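Local coordinates for protein T cell receptor gamma chain (Monodelphis domestica, PDB 7L15) that forms the gamma subunit of a marsupial gamma-mu T cell receptor, pairing with a mu chain, and probably takes part in antigen recognition, at residues G143-L148 / S188-K193; V157-K162 / Y184-W189; T202-H207 / P214-I219. One frame throughout, in Å; residues are numbered along the deposited sequence.

Contact 1: residues G143-L148 / S188-K193; sequences GTYICL and SWLTVK
Two adjacent antiparallel strands of the C1-set immunoglobulin domain, B (143-148) and E (188-193), are joined here along a regular ladder. Gly143 with Val192, Tyr145 with Leu190 and Cys147 with Ser188 are hydrogen-bonded pairs, each with both backbone bonds made. Gly143 N to Val192 O, at 3.0 Å, runs nearly along the carbonyl axis, whereas Tyr145 N reaches Leu190 O at 2.8 Å from above the carbonyl plane. At the non-hydrogen-bonded pair Thr144-Thr191 the side chains take over: both hydroxyls lie anti to their own carbonyl carbons, and Thr191 OG1 donates to Thr144 OG1 at 2.9 Å. Thr144 OG1 is also bonded to Glu136 OE2. On the same face, Ile146 CG1 lies alongside Trp189 CB at 3.8 Å, and Thr144 CG2 approaches Trp189 CD1 at 3.7 Å. On the other face, Val192 CG2 meets the Tyr145 ring at its edge, in plane, 3.9 Å from CE1. A water donates to Cys147 O and also bonds Ser188 OG, whose main partner is Trp161 NE1. Backbone hydrogen bonds join Ile146 to Phe130 of strand 126-130 and Trp189 to Gln173 of strand 173-180. Tyr145, Cys147 and Leu190 face strands 158-163 and 201-206, whereas Ile146 and Trp189 pack on Ile190 of the mu chain, and Trp189 NE1 is hydrogen-bonded to OG of Ser188 of the mu chain.

Contact 2: residues V157-K162 / Y184-W189; sequences VKTYWK and YSQVSW
Trp161 NE1 donates to Ser188 OG at 3.1 Å, with an N-H...O angle of 147°. The oxygen sits at the edge of the indole, within its plane, so that the N-H is aimed at it with a moderate bend. Trp161 CG is anti to its own carbonyl carbon, and Ser188 OG stands between its backbone N and carbonyl carbon (chi1 77°); these torsions bring the two groups together. Further along the six-membered ring, CZ2 of Trp161 comes within 4.3 Å of Trp189 CA, a backbone touch, since the Trp189 side chain leads to the other face of its strand. At the opposite end of the contact Gln186, extended as far as its amide, presents OE1 to the methyl CG1 of Val157 at 3.3 Å, a close polar-to-apolar approach, while its NE2 is held by Gly175 O. Between these two ends, Thr159 OG1 lies 4.1 Å from Ser188 OG, in packing distance. The segments belong to strands C and E, one from each sheet of the immunoglobulin beta-sandwich, and Trp161 is the tryptophan characteristic of strand C in this fold. The short axes pass 8.6 Å apart at 16°, nearly parallel, so the two backbones do not meet and every approach involves at least one side chain. In the next shell, the ring of Tyr203 meets Trp161 edge-to-face and Tyr145 packs on the indole. Phe174 of strand 173-180 touches both Thr159 and Ser188, and the backbone of Trp161 is hydrogen-bonded to that of Leu170.

Contact 3: residues T202-H207 / P214-I219; sequences TYFYQH and PKAFSI
Tyr205 offers one ring face to Lys215 and a ring edge to Phe217, and both approaches lie on the face of the F-G hairpin that carries Tyr203, Tyr205, Lys215 and Phe217. Lys215 CB stands over that ring face, 3.8 Å from the Tyr205 ring centroid and 22° off the normal, a CH-pi contact. The lysine chain then runs alongside the tyrosine, its CG reaching the Tyr205 hydroxyl OH at 3.5 Å. Tyr205 CG lies between its backbone N and carbonyl carbon (chi1 63°), which lays the ring beside the neighbouring strand. Tyr205 CE1 meets Phe217 CE2 edge to edge at 3.5 Å, each near the other's ring plane. Tyr203, with CG anti to its backbone N (chi1 170°), touches Phe217 more loosely, CD2 to CD2 at 4.2 Å. The opposite face carries Thr202, Phe204 and Ala216. Ala216 CB packs against Phe204 CD2 at 3.6 Å, and Thr202 CG2 overlies the rim of one face of the Phe204 ring. At the turn end of the hairpin, Gln206 CG lies alongside Pro214 CG at 3.8 Å, while Gln206 NE2 is bonded to Tyr160 OH. Beneath these side chains, Tyr203-Phe217 and Tyr205-Lys215 are hydrogen-bonded pairs with both bonds made; Phe217 N to Tyr203 O is the shortest at 2.7 Å. Strand 158-163 completes the sheet on the far side of strand 201-206, with backbone bonds from Tyr160 to Phe204 and Lys162 to Thr202, and Tyr160 packs its ring on that of Phe204. Tyr203, Tyr205 and Phe217 face across the sandwich toward strands 126-130 and 142-152, where Phe129 meets the rings of Tyr203 and Phe217.

All three contacts lie in the C1-set immunoglobulin domain. Contact 1 lies within one sheet and contact 3 within the other, while contact 2 spans the core between them; its centre is about 11 Å from that of contact 1 and 9 Å from that of contact 3. Contacts 1 and 2 share Ser188 and Trp189 and both end on strand 183-193 before contact 3 opens on strand 201-206. Contacts 1 and 3, centres about 14 Å apart, meet where Cys147 SG packs on Tyr203 OH, between the B and F strands that a disulfide commonly joins in immunoglobulin domains. The sheets are thus tied through the core, leaving contact 1's outer face to pair with the mu chain.

Contact 1: residues G143-L148 / S188-K193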
loop_
_atom_site.group_PDB
_atom_site.type_symbol
_atom_site.label_atom_id
_atom_site.label_comp_id
_atom_site.label_asym_id
_atom_site.label_seq_id
_atom_site.Cartn_x
_atom_site.Cartn_y
_atom_site.Cartn_z
ATOM N N GLY B 143 11.960 -22.561 0.035
ATOM C CA GLY B 143 11.339 -22.622 1.340
ATOM C C GLY B 143 10.566 -21.365 1.644
ATOM O O GLY B 143 10.990 -20.271 1.270
ATOM N N THR B 144 9.435 -21.502 2.322
ATOM C CA THR B 144 8.535 -20.382 2.577
ATOM C C THR B 144 8.479 -20.080 4.071
ATOM O O THR B 144 8.132 -20.950 4.879
ATOM C CB THR B 144 7.133 -20.670 2.041
ATOM O OG1 THR B 144 7.214 -20.990 0.644
ATOM C CG2 THR B 144 6.230 -19.451 2.215
ATOM N N TYR B 145 8.856 -18.861 4.429
ATOM C CA TYR B 145 8.644 -18.326 5.760
ATOM C C TYR B 145 7.281 -17.671 5.792
ATOM O O TYR B 145 6.884 -16.990 4.851
ATOM C CB TYR B 145 9.704 -17.284 6.125
ATOM C CG TYR B 145 11.113 -17.768 6.026
ATOM C CD1 TYR B 145 11.790 -17.751 4.811
ATOM C CD2 TYR B 145 11.776 -18.247 7.143
ATOM C CE1 TYR B 145 13.094 -18.206 4.720
ATOM C CE2 TYR B 145 13.068 -18.695 7.062
ATOM C CZ TYR B 145 13.727 -18.673 5.853
ATOM O OH TYR B 145 15.025 -19.130 5.796
ATOM N N ILE B 146 6.565 -17.876 6.880
ATOM C CA ILE B 146 5.220 -17.353 7.010
ATOM C C ILE B 146 5.143 -16.610 8.331
ATOM O O ILE B 146 5.499 -17.166 9.374
ATOM C CB ILE B 146 4.176 -18.484 6.964
ATOM C CG1 ILE B 146 4.269 -19.250 5.640
ATOM C CG2 ILE B 146 2.776 -17.928 7.215
ATOM C CD1 ILE B 146 3.542 -20.614 5.671
ATOM N N CYS B 147 4.676 -15.369 8.302
ATOM C CA CYS B 147 4.312 -14.710 9.546
ATOM C C CYS B 147 2.843 -14.318 9.522
ATOM O O CYS B 147 2.427 -13.503 8.691
ATOM C CB CYS B 147 5.159 -13.477 9.839
ATOM S SG CYS B 147 4.613 -12.831 11.462
ATOM N N LEU B 148 2.085 -14.862 10.470
ATOM C CA LEU B 148 0.711 -14.455 10.734
ATOM C C LEU B 148 0.703 -13.447 11.887
ATOM O O LEU B 148 1.248 -13.714 12.962
ATOM C CB LEU B 148 -0.145 -15.674 11.076
ATOM C CG LEU B 148 -1.513 -15.426 11.733
ATOM C CD1 LEU B 148 -2.464 -14.721 10.770
ATOM C CD2 LEU B 148 -2.120 -16.733 12.189
ATOM N N SER B 188 1.668 -12.686 5.983
ATOM C CA SER B 188 2.564 -12.504 4.847
ATOM C C SER B 188 3.540 -13.663 4.793
ATOM O O SER B 188 3.764 -14.363 5.784
ATOM C CB SER B 188 3.349 -11.196 4.913
ATOM O OG SER B 188 4.404 -11.315 5.836
ATOM N N TRP B 189 4.137 -13.864 3.625
ATOM C CA TRP B 189 5.021 -15.012 3.501
ATOM C C TRP B 189 6.086 -14.763 2.441
ATOM O O TRP B 189 5.888 -13.993 1.499
ATOM C CB TRP B 189 4.227 -16.284 3.203
ATOM C CG TRP B 189 3.462 -16.350 1.894
ATOM C CD1 TRP B 189 3.846 -17.011 0.756
ATOM C CD2 TRP B 189 2.155 -15.818 1.620
ATOM N NE1 TRP B 189 2.876 -16.900 -0.211
ATOM C CE2 TRP B 189 1.824 -16.185 0.294
ATOM C CE3 TRP B 189 1.235 -15.069 2.363
ATOM C CZ2 TRP B 189 0.610 -15.824 -0.307
ATOM C CZ3 TRP B 189 0.030 -14.707 1.764
ATOM C CH2 TRP B 189 -0.270 -15.088 0.442
ATOM N N LEU B 190 7.224 -15.422 2.614
ATOM C CA LEU B 190 8.404 -15.171 1.796
ATOM C C LEU B 190 8.964 -16.505 1.323
ATOM O O LEU B 190 9.450 -17.309 2.128
ATOM C CB LEU B 190 9.446 -14.381 2.580
ATOM C CG LEU B 190 10.821 -14.182 1.933
ATOM C CD1 LEU B 190 10.750 -13.126 0.845
ATOM C CD2 LEU B 190 11.878 -13.822 2.974
ATOM N N THR B 191 8.883 -16.736 0.020
ATOM C CA THR B 191 9.429 -17.921 -0.621
ATOM C C THR B 191 10.788 -17.565 -1.213
ATOM O O THR B 191 10.888 -16.618 -1.995
ATOM C CB THR B 191 8.464 -18.406 -1.700
ATOM O OG1 THR B 191 7.182 -18.647 -1.096
ATOM C CG2 THR B 191 8.987 -19.665 -2.356
ATOM N N VAL B 192 11.829 -18.310 -0.831
ATOM C CA VAL B 192 13.195 -18.025 -1.268
ATOM C C VAL B 192 13.868 -19.294 -1.756
ATOM O O VAL B 192 13.533 -20.401 -1.316
ATOM C CB VAL B 192 14.044 -17.395 -0.150
ATOM C CG1 VAL B 192 13.379 -16.134 0.372
ATOM C CG2 VAL B 192 14.283 -18.395 0.960
ATOM N N LYS B 193 14.849 -19.124 -2.653
ATOM C CA LYS B 193 15.656 -20.234 -3.151
ATOM C C LYS B 193 16.574 -20.793 -2.062
ATOM O O LYS B 193 16.901 -20.123 -1.078
ATOM C CB LYS B 193 16.509 -19.798 -4.337
ATOM C CG LYS B 193 15.724 -19.329 -5.539
ATOM C CD LYS B 193 16.678 -18.994 -6.697
ATOM C CE LYS B 193 15.919 -18.451 -7.896
ATOM N NZ LYS B 193 14.811 -17.541 -7.428
HETATM O O HOH W 1 3.102 -10.532 8.389
#

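Contact 2: residues V157-K162 / Y184-W189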
loop_
_atom_site.group_PDB
_atom_site.type_symbol
_atom_site.label_atom_id
_atom_site.label_comp_id
_atom_site.label_asym_id
_atom_site.label_seq_id
_atom_site.Cartn_x
_atom_site.Cartn_y
_atom_site.Cartn_z
ATOM N N VAL B 157 -1.551 -1.960 9.268
ATOM C CA VAL B 157 -0.301 -2.583 9.674
ATOM C C VAL B 157 0.626 -2.575 8.471
ATOM O O VAL B 157 0.176 -2.560 7.322
ATOM C CB VAL B 157 -0.545 -4.013 10.225
ATOM C CG1 VAL B 157 -0.927 -4.957 9.089
ATOM C CG2 VAL B 157 0.677 -4.542 11.003
ATOM N N LYS B 158 1.925 -2.554 8.741
ATOM C CA LYS B 158 2.963 -2.532 7.721
ATOM C C LYS B 158 4.000 -3.580 8.101
ATOM O O LYS B 158 4.453 -3.613 9.248
ATOM C CB LYS B 158 3.589 -1.136 7.628
ATOM C CG LYS B 158 4.770 -1.008 6.675
ATOM C CD LYS B 158 5.241 0.450 6.567
ATOM C CE LYS B 158 6.414 0.621 5.593
ATOM N NZ LYS B 158 6.975 2.009 5.651
ATOM N N THR B 159 4.332 -4.463 7.161
ATOM C CA THR B 159 5.250 -5.565 7.411
ATOM C C THR B 159 6.230 -5.658 6.251
ATOM O O THR B 159 5.881 -5.350 5.109
ATOM C CB THR B 159 4.526 -6.913 7.568
ATOM O OG1 THR B 159 3.962 -7.298 6.312
ATOM C CG2 THR B 159 3.415 -6.828 8.592
ATOM N N TYR B 160 7.462 -6.076 6.549
ATOM C CA TYR B 160 8.462 -6.230 5.505
ATOM C C TYR B 160 9.541 -7.208 5.966
ATOM O O TYR B 160 9.785 -7.388 7.162
ATOM C CB TYR B 160 9.066 -4.875 5.073
ATOM C CG TYR B 160 9.332 -3.849 6.184
ATOM C CD1 TYR B 160 8.284 -3.187 6.805
ATOM C CD2 TYR B 160 10.629 -3.521 6.573
ATOM C CE1 TYR B 160 8.501 -2.253 7.811
ATOM C CE2 TYR B 160 10.868 -2.562 7.584
ATOM C CZ TYR B 160 9.789 -1.935 8.195
ATOM O OH TYR B 160 9.953 -0.997 9.198
ATOM N N TRP B 161 10.164 -7.852 4.987
ATOM C CA TRP B 161 11.237 -8.808 5.192
ATOM C C TRP B 161 12.515 -8.244 4.593
ATOM O O TRP B 161 12.501 -7.732 3.473
ATOM C CB TRP B 161 10.912 -10.147 4.529
ATOM C CG TRP B 161 9.582 -10.722 4.923
ATOM C CD1 TRP B 161 8.342 -10.234 4.599
ATOM C CD2 TRP B 161 9.358 -11.901 5.701
ATOM N NE1 TRP B 161 7.361 -11.036 5.142
ATOM C CE2 TRP B 161 7.958 -12.067 5.818
ATOM C CE3 TRP B 161 10.206 -12.837 6.314
ATOM C CZ2 TRP B 161 7.385 -13.128 6.522
ATOM C CZ3 TRP B 161 9.629 -13.900 7.025
ATOM C CH2 TRP B 161 8.231 -14.029 7.124
ATOM N N LYS B 162 13.616 -8.337 5.334
ATOM C CA LYS B 162 14.929 -7.968 4.827
ATOM C C LYS B 162 15.903 -9.116 5.056
ATOM O O LYS B 162 15.740 -9.915 5.981
ATOM C CB LYS B 162 15.469 -6.717 5.503
ATOM C CG LYS B 162 14.645 -5.465 5.306
ATOM C CD LYS B 162 15.422 -4.250 5.808
ATOM C CE LYS B 162 14.612 -2.984 5.623
ATOM N NZ LYS B 162 13.943 -3.019 4.301
ATOM N N TYR B 184 -8.434 -7.671 13.885
ATOM C CA TYR B 184 -8.023 -7.925 12.514
ATOM C C TYR B 184 -6.735 -8.734 12.496
ATOM O O TYR B 184 -5.992 -8.777 13.477
ATOM C CB TYR B 184 -7.825 -6.618 11.734
ATOM C CG TYR B 184 -9.092 -5.807 11.555
ATOM C CD1 TYR B 184 -9.535 -4.940 12.545
ATOM C CD2 TYR B 184 -9.838 -5.901 10.382
ATOM C CE1 TYR B 184 -10.702 -4.193 12.376
ATOM C CE2 TYR B 184 -10.989 -5.165 10.203
ATOM C CZ TYR B 184 -11.424 -4.314 11.199
ATOM O OH TYR B 184 -12.585 -3.592 11.004
ATOM N N SER B 185 -6.456 -9.353 11.348
ATOM C CA SER B 185 -5.233 -10.122 11.196
ATOM C C SER B 185 -4.726 -10.017 9.762
ATOM O O SER B 185 -5.448 -9.605 8.854
ATOM C CB SER B 185 -5.463 -11.582 11.590
ATOM O OG SER B 185 -6.373 -12.173 10.700
ATOM N N GLN B 186 -3.467 -10.404 9.564
ATOM C CA GLN B 186 -2.881 -10.420 8.229
ATOM C C GLN B 186 -1.728 -11.402 8.209
ATOM O O GLN B 186 -0.929 -11.438 9.145
ATOM C CB GLN B 186 -2.361 -9.044 7.799
ATOM C CG GLN B 186 -1.808 -9.047 6.394
ATOM C CD GLN B 186 -1.183 -7.726 5.997
ATOM O OE1 GLN B 186 -0.347 -7.188 6.716
ATOM N NE2 GLN B 186 -1.585 -7.198 4.840
ATOM N N VAL B 187 -1.638 -12.194 7.144
ATOM C CA VAL B 187 -0.516 -13.107 6.966
ATOM C C VAL B 187 0.355 -12.584 5.830
ATOM O O VAL B 187 -0.154 -12.060 4.843
ATOM C CB VAL B 187 -1.000 -14.550 6.706
ATOM C CG1 VAL B 187 -1.620 -14.666 5.375
ATOM C CG2 VAL B 187 0.141 -15.514 6.810
ATOM N N SER B 188 1.668 -12.686 5.983
ATOM C CA SER B 188 2.564 -12.504 4.847
ATOM C C SER B 188 3.540 -13.663 4.793
ATOM O O SER B 188 3.764 -14.363 5.784
ATOM C CB SER B 188 3.349 -11.196 4.913
ATOM O OG SER B 188 4.404 -11.315 5.836
ATOM N N TRP B 189 4.137 -13.864 3.625
ATOM C CA TRP B 189 5.021 -15.012 3.501
ATOM C C TRP B 189 6.086 -14.763 2.441
ATOM O O TRP B 189 5.888 -13.993 1.499
ATOM C CB TRP B 189 4.227 -16.284 3.203
ATOM C CG TRP B 189 3.462 -16.350 1.894
ATOM C CD1 TRP B 189 3.846 -17.011 0.756
ATOM C CD2 TRP B 189 2.155 -15.818 1.620
ATOM N NE1 TRP B 189 2.876 -16.900 -0.211
ATOM C CE2 TRP B 189 1.824 -16.185 0.294
ATOM C CE3 TRP B 189 1.235 -15.069 2.363
ATOM C CZ2 TRP B 189 0.610 -15.824 -0.307
ATOM C CZ3 TRP B 189 0.030 -14.707 1.764
ATOM C CH2 TRP B 189 -0.270 -15.088 0.442
#

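Contact 3: residues T202-H207 / P214-I219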
loop_
_atom_site.group_PDB
_atom_site.type_symbol
_atom_site.label_atom_id
_atom_site.label_comp_id
_atom_site.label_asym_id
_atom_site.label_seq_id
_atom_site.Cartn_x
_atom_site.Cartn_y
_atom_site.Cartn_z
ATOM N N THR B 202 15.572 -10.736 8.545
ATOM C CA THR B 202 14.879 -9.978 9.575
ATOM C C THR B 202 13.465 -9.639 9.111
ATOM O O THR B 202 13.244 -9.262 7.958
ATOM C CB THR B 202 15.653 -8.713 9.962
ATOM O OG1 THR B 202 16.978 -9.073 10.371
ATOM C CG2 THR B 202 14.972 -8.041 11.132
ATOM N N TYR B 203 12.507 -9.815 10.012
ATOM C CA TYR B 203 11.104 -9.523 9.774
ATOM C C TYR B 203 10.696 -8.339 10.641
ATOM O O TYR B 203 10.979 -8.323 11.847
ATOM C CB TYR B 203 10.241 -10.750 10.087
ATOM C CG TYR B 203 8.746 -10.478 10.090
ATOM C CD1 TYR B 203 8.012 -10.516 8.910
ATOM C CD2 TYR B 203 8.077 -10.174 11.276
ATOM C CE1 TYR B 203 6.641 -10.266 8.911
ATOM C CE2 TYR B 203 6.707 -9.908 11.292
ATOM C CZ TYR B 203 5.995 -9.963 10.112
ATOM O OH TYR B 203 4.642 -9.714 10.137
ATOM N N PHE B 204 10.031 -7.357 10.032
ATOM C CA PHE B 204 9.621 -6.130 10.712
ATOM C C PHE B 204 8.118 -5.920 10.613
ATOM O O PHE B 204 7.510 -6.213 9.581
ATOM C CB PHE B 204 10.257 -4.894 10.095
ATOM C CG PHE B 204 11.737 -4.907 10.075
ATOM C CD1 PHE B 204 12.420 -5.373 8.973
ATOM C CD2 PHE B 204 12.456 -4.401 11.144
ATOM C CE1 PHE B 204 13.808 -5.355 8.947
ATOM C CE2 PHE B 204 13.842 -4.380 11.119
ATOM C CZ PHE B 204 14.513 -4.857 10.022
ATOM N N TYR B 205 7.529 -5.321 11.649
ATOM C CA TYR B 205 6.185 -4.782 11.492
ATOM C C TYR B 205 6.009 -3.510 12.314
ATOM O O TYR B 205 6.661 -3.310 13.340
ATOM C CB TYR B 205 5.091 -5.820 11.846
ATOM C CG TYR B 205 5.062 -6.309 13.275
ATOM C CD1 TYR B 205 5.850 -7.377 13.681
ATOM C CD2 TYR B 205 4.215 -5.719 14.215
ATOM C CE1 TYR B 205 5.803 -7.835 14.995
ATOM C CE2 TYR B 205 4.156 -6.166 15.510
ATOM C CZ TYR B 205 4.954 -7.214 15.905
ATOM O OH TYR B 205 4.876 -7.630 17.214
ATOM N N GLN B 206 5.119 -2.645 11.832
ATOM C CA GLN B 206 4.727 -1.421 12.510
ATOM C C GLN B 206 3.222 -1.426 12.737
ATOM O O GLN B 206 2.448 -1.941 11.921
ATOM C CB GLN B 206 5.100 -0.161 11.705
ATOM C CG GLN B 206 6.586 0.068 11.543
ATOM C CD GLN B 206 6.881 1.115 10.487
ATOM O OE1 GLN B 206 6.242 2.158 10.450
ATOM N NE2 GLN B 206 7.834 0.829 9.609
ATOM N N HIS B 207 2.814 -0.823 13.846
ATOM C CA HIS B 207 1.409 -0.776 14.201
ATOM C C HIS B 207 1.220 0.340 15.206
ATOM O O HIS B 207 2.136 0.656 15.976
ATOM C CB HIS B 207 0.925 -2.100 14.786
ATOM C CG HIS B 207 -0.555 -2.157 14.941
ATOM N ND1 HIS B 207 -1.200 -1.715 16.074
ATOM C CD2 HIS B 207 -1.524 -2.543 14.079
ATOM C CE1 HIS B 207 -2.503 -1.863 15.921
ATOM N NE2 HIS B 207 -2.726 -2.369 14.719
ATOM N N PRO B 214 9.330 0.246 14.961
ATOM C CA PRO B 214 9.036 -1.120 14.505
ATOM C C PRO B 214 9.414 -2.164 15.540
ATOM O O PRO B 214 10.339 -1.982 16.332
ATOM C CB PRO B 214 9.901 -1.273 13.249
ATOM C CG PRO B 214 10.163 0.130 12.783
ATOM C CD PRO B 214 10.168 0.998 14.010
ATOM N N LYS B 215 8.669 -3.269 15.525
ATOM C CA LYS B 215 9.099 -4.532 16.120
ATOM C C LYS B 215 9.866 -5.329 15.073
ATOM O O LYS B 215 9.508 -5.319 13.893
ATOM C CB LYS B 215 7.895 -5.345 16.614
ATOM C CG LYS B 215 8.258 -6.580 17.424
ATOM C CD LYS B 215 8.952 -6.212 18.734
ATOM C CE LYS B 215 9.241 -7.448 19.586
ATOM N NZ LYS B 215 7.977 -8.105 20.027
ATOM N N ALA B 216 10.925 -6.014 15.496
ATOM C CA ALA B 216 11.781 -6.751 14.575
ATOM C C ALA B 216 12.085 -8.134 15.125
ATOM O O ALA B 216 12.372 -8.287 16.316
ATOM C CB ALA B 216 13.101 -6.020 14.318
ATOM N N PHE B 217 12.038 -9.136 14.245
ATOM C CA PHE B 217 12.411 -10.500 14.591
ATOM C C PHE B 217 13.546 -10.972 13.694
ATOM O O PHE B 217 13.581 -10.662 12.504
ATOM C CB PHE B 217 11.212 -11.453 14.483
ATOM C CG PHE B 217 10.177 -11.210 15.532
ATOM C CD1 PHE B 217 10.221 -11.894 16.739
ATOM C CD2 PHE B 217 9.196 -10.259 15.342
ATOM C CE1 PHE B 217 9.272 -11.650 17.726
ATOM C CE2 PHE B 217 8.248 -10.013 16.319
ATOM C CZ PHE B 217 8.293 -10.701 17.513
ATOM N N SER B 218 14.462 -11.721 14.275
ATOM C CA SER B 218 15.574 -12.311 13.555
ATOM C C SER B 218 15.248 -13.767 13.247
ATOM O O SER B 218 14.725 -14.489 14.099
ATOM C CB SER B 218 16.858 -12.213 14.394
ATOM O OG SER B 218 17.829 -13.153 13.961
ATOM N N ILE B 219 15.534 -14.189 12.021
ATOM C CA ILE B 219 15.408 -15.584 11.617
ATOM C C ILE B 219 16.775 -16.048 11.133
ATOM O O ILE B 219 17.305 -15.508 10.155
ATOM C CB ILE B 219 14.339 -15.769 10.531
ATOM C CG1 ILE B 219 13.028 -15.116 10.980
ATOM C CG2 ILE B 219 14.132 -17.250 10.259
ATOM C CD1 ILE B 219 11.918 -15.108 9.932
#